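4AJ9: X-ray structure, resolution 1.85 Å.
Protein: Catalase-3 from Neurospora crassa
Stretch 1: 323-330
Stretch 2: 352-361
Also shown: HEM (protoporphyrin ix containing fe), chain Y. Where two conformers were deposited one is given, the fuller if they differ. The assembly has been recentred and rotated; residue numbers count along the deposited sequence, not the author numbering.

Stretch 1, residues 323-330: TEQISFQP
Stretch 2, residues 352-361: YLDTQLNRHR

Stretch 2 is a helix already under way at Y352, and R361, with positive phi (48/46), is the first residue to leave helical angles. Stretch 1 comes in helical at T323 and E324, from a helix that begins earlier in the chain, and further on runs as an extended loop: I326 at -58/137, S327 at -121/98, F328 at -80/154 and Q329 at -153/129, before P330 turns back to -67/-13. The loop runs antiparallel to the helix. CA atoms pair Q325 with H360 at 8.0 Å, S327 with Q356 at 6.9 Å and Q329 with Y352 at 5.3 Å, so the two chains converge toward the Y352 end. The helix presents Y352, Q356 and then the neighbours R359 and H360, about one turn apart from one group to the next, all with CA-to-CB toward the loop.

At the close end, Y352 (chi1 m, chi2 68°) lies between proline and heme. P330 CD sits 3.4 Å from the centroid of the Y352 ring, 17° off its normal, a CH-pi contact; the heme covers the opposite face. Y352 OH binds HEM FE at 1.9 Å, the ligation expected of a heme catalase, so the proline packs against the ring of the iron ligand itself. Q329 (m, t, 47°) lies beside Y352 and L353, with Q329 CG 3.9 Å from Y352 CB and Q329 OE1 3.6 Å from L353 CB.

In the middle, S327 (chi1 m) points toward the helix and donates from OG to Q356 OE1 at 2.8 Å. Q356 (m, m, -31°) uses the other end of its amide twice: NE2 donates to Y352 O at 3.1 Å and to HEM O1D at 2.8 Å. One amide thus links the loop, the preceding helical turn and one heme propionate, the one bearing O1D and O2D. H360 (m, -72°) approaches the same serine, NE2 donating to S327 OG at 2.7 Å in a weak bond of 128°.

R359 (t, 140°, p, 71°) reaches two backbone carbonyls of stretch 1. NH2 donates to I326 O at 2.9 Å with a good angle of 160°, while NH1 gives E324 O a weak bond at 2.7 Å. The same guanidinium grips the same propionate, NE to HEM O2D at 2.9 Å and NH2 to HEM O1D at 2.8 Å, so its planar array of N-H groups serves backbone and cofactor together.

Water extends the wide end. One donates to E324 OE2 at 2.7 Å and accepts from R359 NH1 at 3.0 Å; another donates to Q325 OE1 at 2.7 Å and lies 2.9 Å from H360 ND1.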

# COMPACT_ATOMS: atom_id res chain seq x y z
N THR C 323 17.89 6.89 -8.84
CA THR C 323 18.65 6.01 -7.97
C THR C 323 17.79 5.27 -6.93
O THR C 323 17.89 4.05 -6.79
CB THR C 323 19.78 6.77 -7.25
OG1 THR C 323 20.63 7.40 -8.23
CG2 THR C 323 20.62 5.80 -6.41
N GLU C 324 16.95 6.00 -6.19
CA GLU C 324 16.16 5.35 -5.14
C GLU C 324 15.12 4.37 -5.71
O GLU C 324 14.93 3.28 -5.17
CB GLU C 324 15.47 6.38 -4.23
CG GLU C 324 14.80 5.75 -3.01
CD GLU C 324 15.81 5.16 -2.02
OE1 GLU C 324 17.00 5.55 -2.10
OE2 GLU C 324 15.41 4.34 -1.15
N GLN C 325 14.45 4.77 -6.79
CA GLN C 325 13.38 3.97 -7.36
C GLN C 325 13.84 2.80 -8.24
O GLN C 325 13.09 1.86 -8.43
CB GLN C 325 12.39 4.83 -8.15
CG GLN C 325 11.48 5.69 -7.27
CD GLN C 325 10.26 6.24 -8.01
OE1 GLN C 325 9.13 6.14 -7.53
NE2 GLN C 325 10.49 6.85 -9.17
N ILE C 326 15.05 2.83 -8.78
CA ILE C 326 15.47 1.73 -9.64
C ILE C 326 15.40 0.38 -8.91
O ILE C 326 15.79 0.27 -7.75
CB ILE C 326 16.87 1.95 -10.28
CG1 ILE C 326 17.04 1.00 -11.47
CG2 ILE C 326 17.97 1.81 -9.22
CD1 ILE C 326 18.32 1.25 -12.32
N SER C 327 14.88 -0.63 -9.60
CA SER C 327 14.58 -1.93 -9.00
C SER C 327 15.35 -3.02 -9.74
O SER C 327 14.91 -3.48 -10.80
CB SER C 327 13.08 -2.23 -9.16
OG SER C 327 12.28 -1.29 -8.46
N PHE C 328 16.49 -3.43 -9.19
CA PHE C 328 17.31 -4.47 -9.82
C PHE C 328 16.74 -5.85 -9.53
O PHE C 328 16.07 -6.04 -8.52
CB PHE C 328 18.76 -4.41 -9.33
CG PHE C 328 19.53 -3.21 -9.82
CD1 PHE C 328 20.18 -3.24 -11.06
CD2 PHE C 328 19.66 -2.07 -9.03
CE1 PHE C 328 20.90 -2.15 -11.50
CE2 PHE C 328 20.38 -0.98 -9.48
CZ PHE C 328 21.00 -1.02 -10.71
N GLN C 329 17.01 -6.79 -10.43
CA GLN C 329 16.61 -8.19 -10.25
C GLN C 329 17.56 -9.13 -11.00
O GLN C 329 17.80 -8.94 -12.19
CB GLN C 329 15.22 -8.44 -10.83
CG GLN C 329 14.04 -7.74 -10.16
CD GLN C 329 12.73 -8.25 -10.76
OE1 GLN C 329 12.54 -9.45 -10.89
NE2 GLN C 329 11.85 -7.34 -11.15
N PRO C 330 18.08 -10.15 -10.31
CA PRO C 330 18.87 -11.15 -11.03
C PRO C 330 17.96 -11.94 -11.97
O PRO C 330 18.46 -12.63 -12.86
CB PRO C 330 19.42 -12.05 -9.92
CG PRO C 330 19.23 -11.31 -8.67
CD PRO C 330 18.06 -10.40 -8.86
N TYR C 352 13.78 -10.86 -5.29
CA TYR C 352 13.90 -9.53 -5.90
C TYR C 352 12.66 -9.11 -6.67
O TYR C 352 12.37 -7.91 -6.78
CB TYR C 352 15.10 -9.45 -6.84
CG TYR C 352 16.45 -9.46 -6.19
CD1 TYR C 352 16.92 -10.60 -5.55
CD2 TYR C 352 17.29 -8.35 -6.26
CE1 TYR C 352 18.17 -10.63 -4.99
CE2 TYR C 352 18.55 -8.37 -5.69
CZ TYR C 352 18.98 -9.51 -5.07
OH TYR C 352 20.22 -9.56 -4.51
N LEU C 353 11.92 -10.07 -7.21
CA LEU C 353 10.64 -9.71 -7.80
C LEU C 353 9.66 -9.37 -6.70
O LEU C 353 8.98 -8.34 -6.74
CB LEU C 353 10.10 -10.84 -8.68
CG LEU C 353 8.72 -10.54 -9.28
CD1 LEU C 353 8.81 -9.42 -10.32
CD2 LEU C 353 8.11 -11.81 -9.90
N ASP C 354 9.59 -10.23 -5.68
CA ASP C 354 8.61 -10.06 -4.61
C ASP C 354 8.82 -8.77 -3.83
O ASP C 354 7.87 -8.06 -3.51
CB ASP C 354 8.67 -11.26 -3.66
CG ASP C 354 7.92 -11.03 -2.37
OD1 ASP C 354 6.73 -10.67 -2.43
OD2 ASP C 354 8.53 -11.16 -1.29
N THR C 355 10.08 -8.46 -3.52
CA THR C 355 10.38 -7.29 -2.68
C THR C 355 9.98 -5.96 -3.33
O THR C 355 9.73 -4.96 -2.62
CB THR C 355 11.85 -7.25 -2.26
OG1 THR C 355 12.00 -6.40 -1.11
CG2 THR C 355 12.72 -6.73 -3.40
N GLN C 356 9.90 -5.93 -4.66
CA GLN C 356 9.49 -4.72 -5.36
C GLN C 356 8.05 -4.33 -4.99
O GLN C 356 7.70 -3.16 -4.98
CB GLN C 356 9.59 -4.89 -6.88
CG GLN C 356 10.99 -5.26 -7.37
CD GLN C 356 12.07 -4.40 -6.75
OE1 GLN C 356 11.84 -3.22 -6.43
NE2 GLN C 356 13.26 -4.98 -6.56
N LEU C 357 7.23 -5.34 -4.72
CA LEU C 357 5.87 -5.11 -4.29
C LEU C 357 5.85 -4.34 -2.98
O LEU C 357 4.95 -3.52 -2.76
CB LEU C 357 5.13 -6.44 -4.12
CG LEU C 357 4.92 -7.29 -5.36
CD1 LEU C 357 4.44 -8.70 -4.97
CD2 LEU C 357 3.97 -6.61 -6.34
N ASN C 358 6.82 -4.59 -2.11
CA ASN C 358 6.90 -3.83 -0.86
C ASN C 358 7.40 -2.41 -1.09
O ASN C 358 6.78 -1.44 -0.65
CB ASN C 358 7.81 -4.52 0.16
CG ASN C 358 7.71 -3.89 1.54
OD1 ASN C 358 6.65 -3.92 2.15
ND2 ASN C 358 8.81 -3.30 2.03
N ARG C 359 8.52 -2.29 -1.79
CA ARG C 359 9.12 -0.99 -1.99
C ARG C 359 8.23 -0.07 -2.82
O ARG C 359 8.10 1.11 -2.52
CB ARG C 359 10.49 -1.14 -2.64
CG ARG C 359 11.40 0.05 -2.43
CD ARG C 359 12.82 -0.42 -2.16
NE ARG C 359 13.47 -0.97 -3.35
CZ ARG C 359 13.85 -0.25 -4.40
NH1 ARG C 359 13.65 1.06 -4.42
NH2 ARG C 359 14.44 -0.84 -5.43
N HIS C 360 7.62 -0.62 -3.87
CA HIS C 360 6.82 0.19 -4.79
C HIS C 360 5.31 0.11 -4.58
O HIS C 360 4.55 0.78 -5.28
CB HIS C 360 7.18 -0.12 -6.25
CG HIS C 360 8.58 0.29 -6.62
ND1 HIS C 360 8.94 1.61 -6.77
CD2 HIS C 360 9.70 -0.44 -6.84
CE1 HIS C 360 10.23 1.67 -7.09
NE2 HIS C 360 10.71 0.45 -7.14
N ARG C 361 4.88 -0.70 -3.62
CA ARG C 361 3.45 -0.83 -3.31
C ARG C 361 2.54 -1.03 -4.52
O ARG C 361 1.48 -0.40 -4.63
CB ARG C 361 2.96 0.40 -2.52
CG ARG C 361 3.21 0.33 -1.02
CD ARG C 361 4.69 0.46 -0.68
NE ARG C 361 4.97 0.09 0.70
CZ ARG C 361 4.74 -1.12 1.22
NH1 ARG C 361 4.24 -2.08 0.45
NH2 ARG C 361 5.03 -1.36 2.48
CHA HEM Y . 19.54 -6.03 -2.87
CHB HEM Y . 23.66 -8.22 -4.25
CHC HEM Y . 22.16 -12.30 -2.11
CHD HEM Y . 17.76 -10.37 -1.53
C1A HEM Y . 20.81 -6.24 -3.40
C2A HEM Y . 21.65 -5.24 -4.05
C3A HEM Y . 22.80 -5.85 -4.42
C4A HEM Y . 22.71 -7.25 -4.03
CMA HEM Y . 24.01 -5.22 -5.14
CAA HEM Y . 21.30 -3.74 -4.23
CBA HEM Y . 20.78 -3.44 -5.63
CGA HEM Y . 20.57 -1.96 -5.75
O1A HEM Y . 19.39 -1.52 -5.79
O2A HEM Y . 21.58 -1.20 -5.79
C1B HEM Y . 23.59 -9.54 -3.84
C2B HEM Y . 24.55 -10.58 -4.17
C3B HEM Y . 24.15 -11.71 -3.56
C4B HEM Y . 22.92 -11.41 -2.86
CMB HEM Y . 25.80 -10.34 -5.05
CAB HEM Y . 24.78 -13.12 -3.60
CBB HEM Y . 25.53 -13.50 -4.64
C1C HEM Y . 20.82 -12.15 -1.85
C2C HEM Y . 19.90 -13.21 -1.48
C3C HEM Y . 18.70 -12.65 -1.31
C4C HEM Y . 18.81 -11.25 -1.60
CMC HEM Y . 20.27 -14.69 -1.28
CAC HEM Y . 17.37 -13.33 -0.96
CBC HEM Y . 17.13 -14.57 -1.39
C1D HEM Y . 17.82 -9.04 -1.82
C2D HEM Y . 16.70 -8.14 -1.73
C3D HEM Y . 17.25 -6.79 -2.14
C4D HEM Y . 18.65 -7.00 -2.45
CMD HEM Y . 15.26 -8.51 -1.30
CAD HEM Y . 16.48 -5.46 -2.23
CBD HEM Y . 16.07 -5.29 -3.69
CGD HEM Y . 15.20 -4.07 -3.83
O1D HEM Y . 15.10 -3.54 -4.96
O2D HEM Y . 14.63 -3.62 -2.80
NA HEM Y . 21.48 -7.44 -3.41
NB HEM Y . 22.62 -10.08 -3.05
NC HEM Y . 20.12 -10.97 -1.92
ND HEM Y . 18.94 -8.35 -2.25
FE HEM Y . 20.79 -9.22 -2.76
O HOH W 1 13.59 2.53 -1.81
O HOH W 2 7.97 4.23 -5.95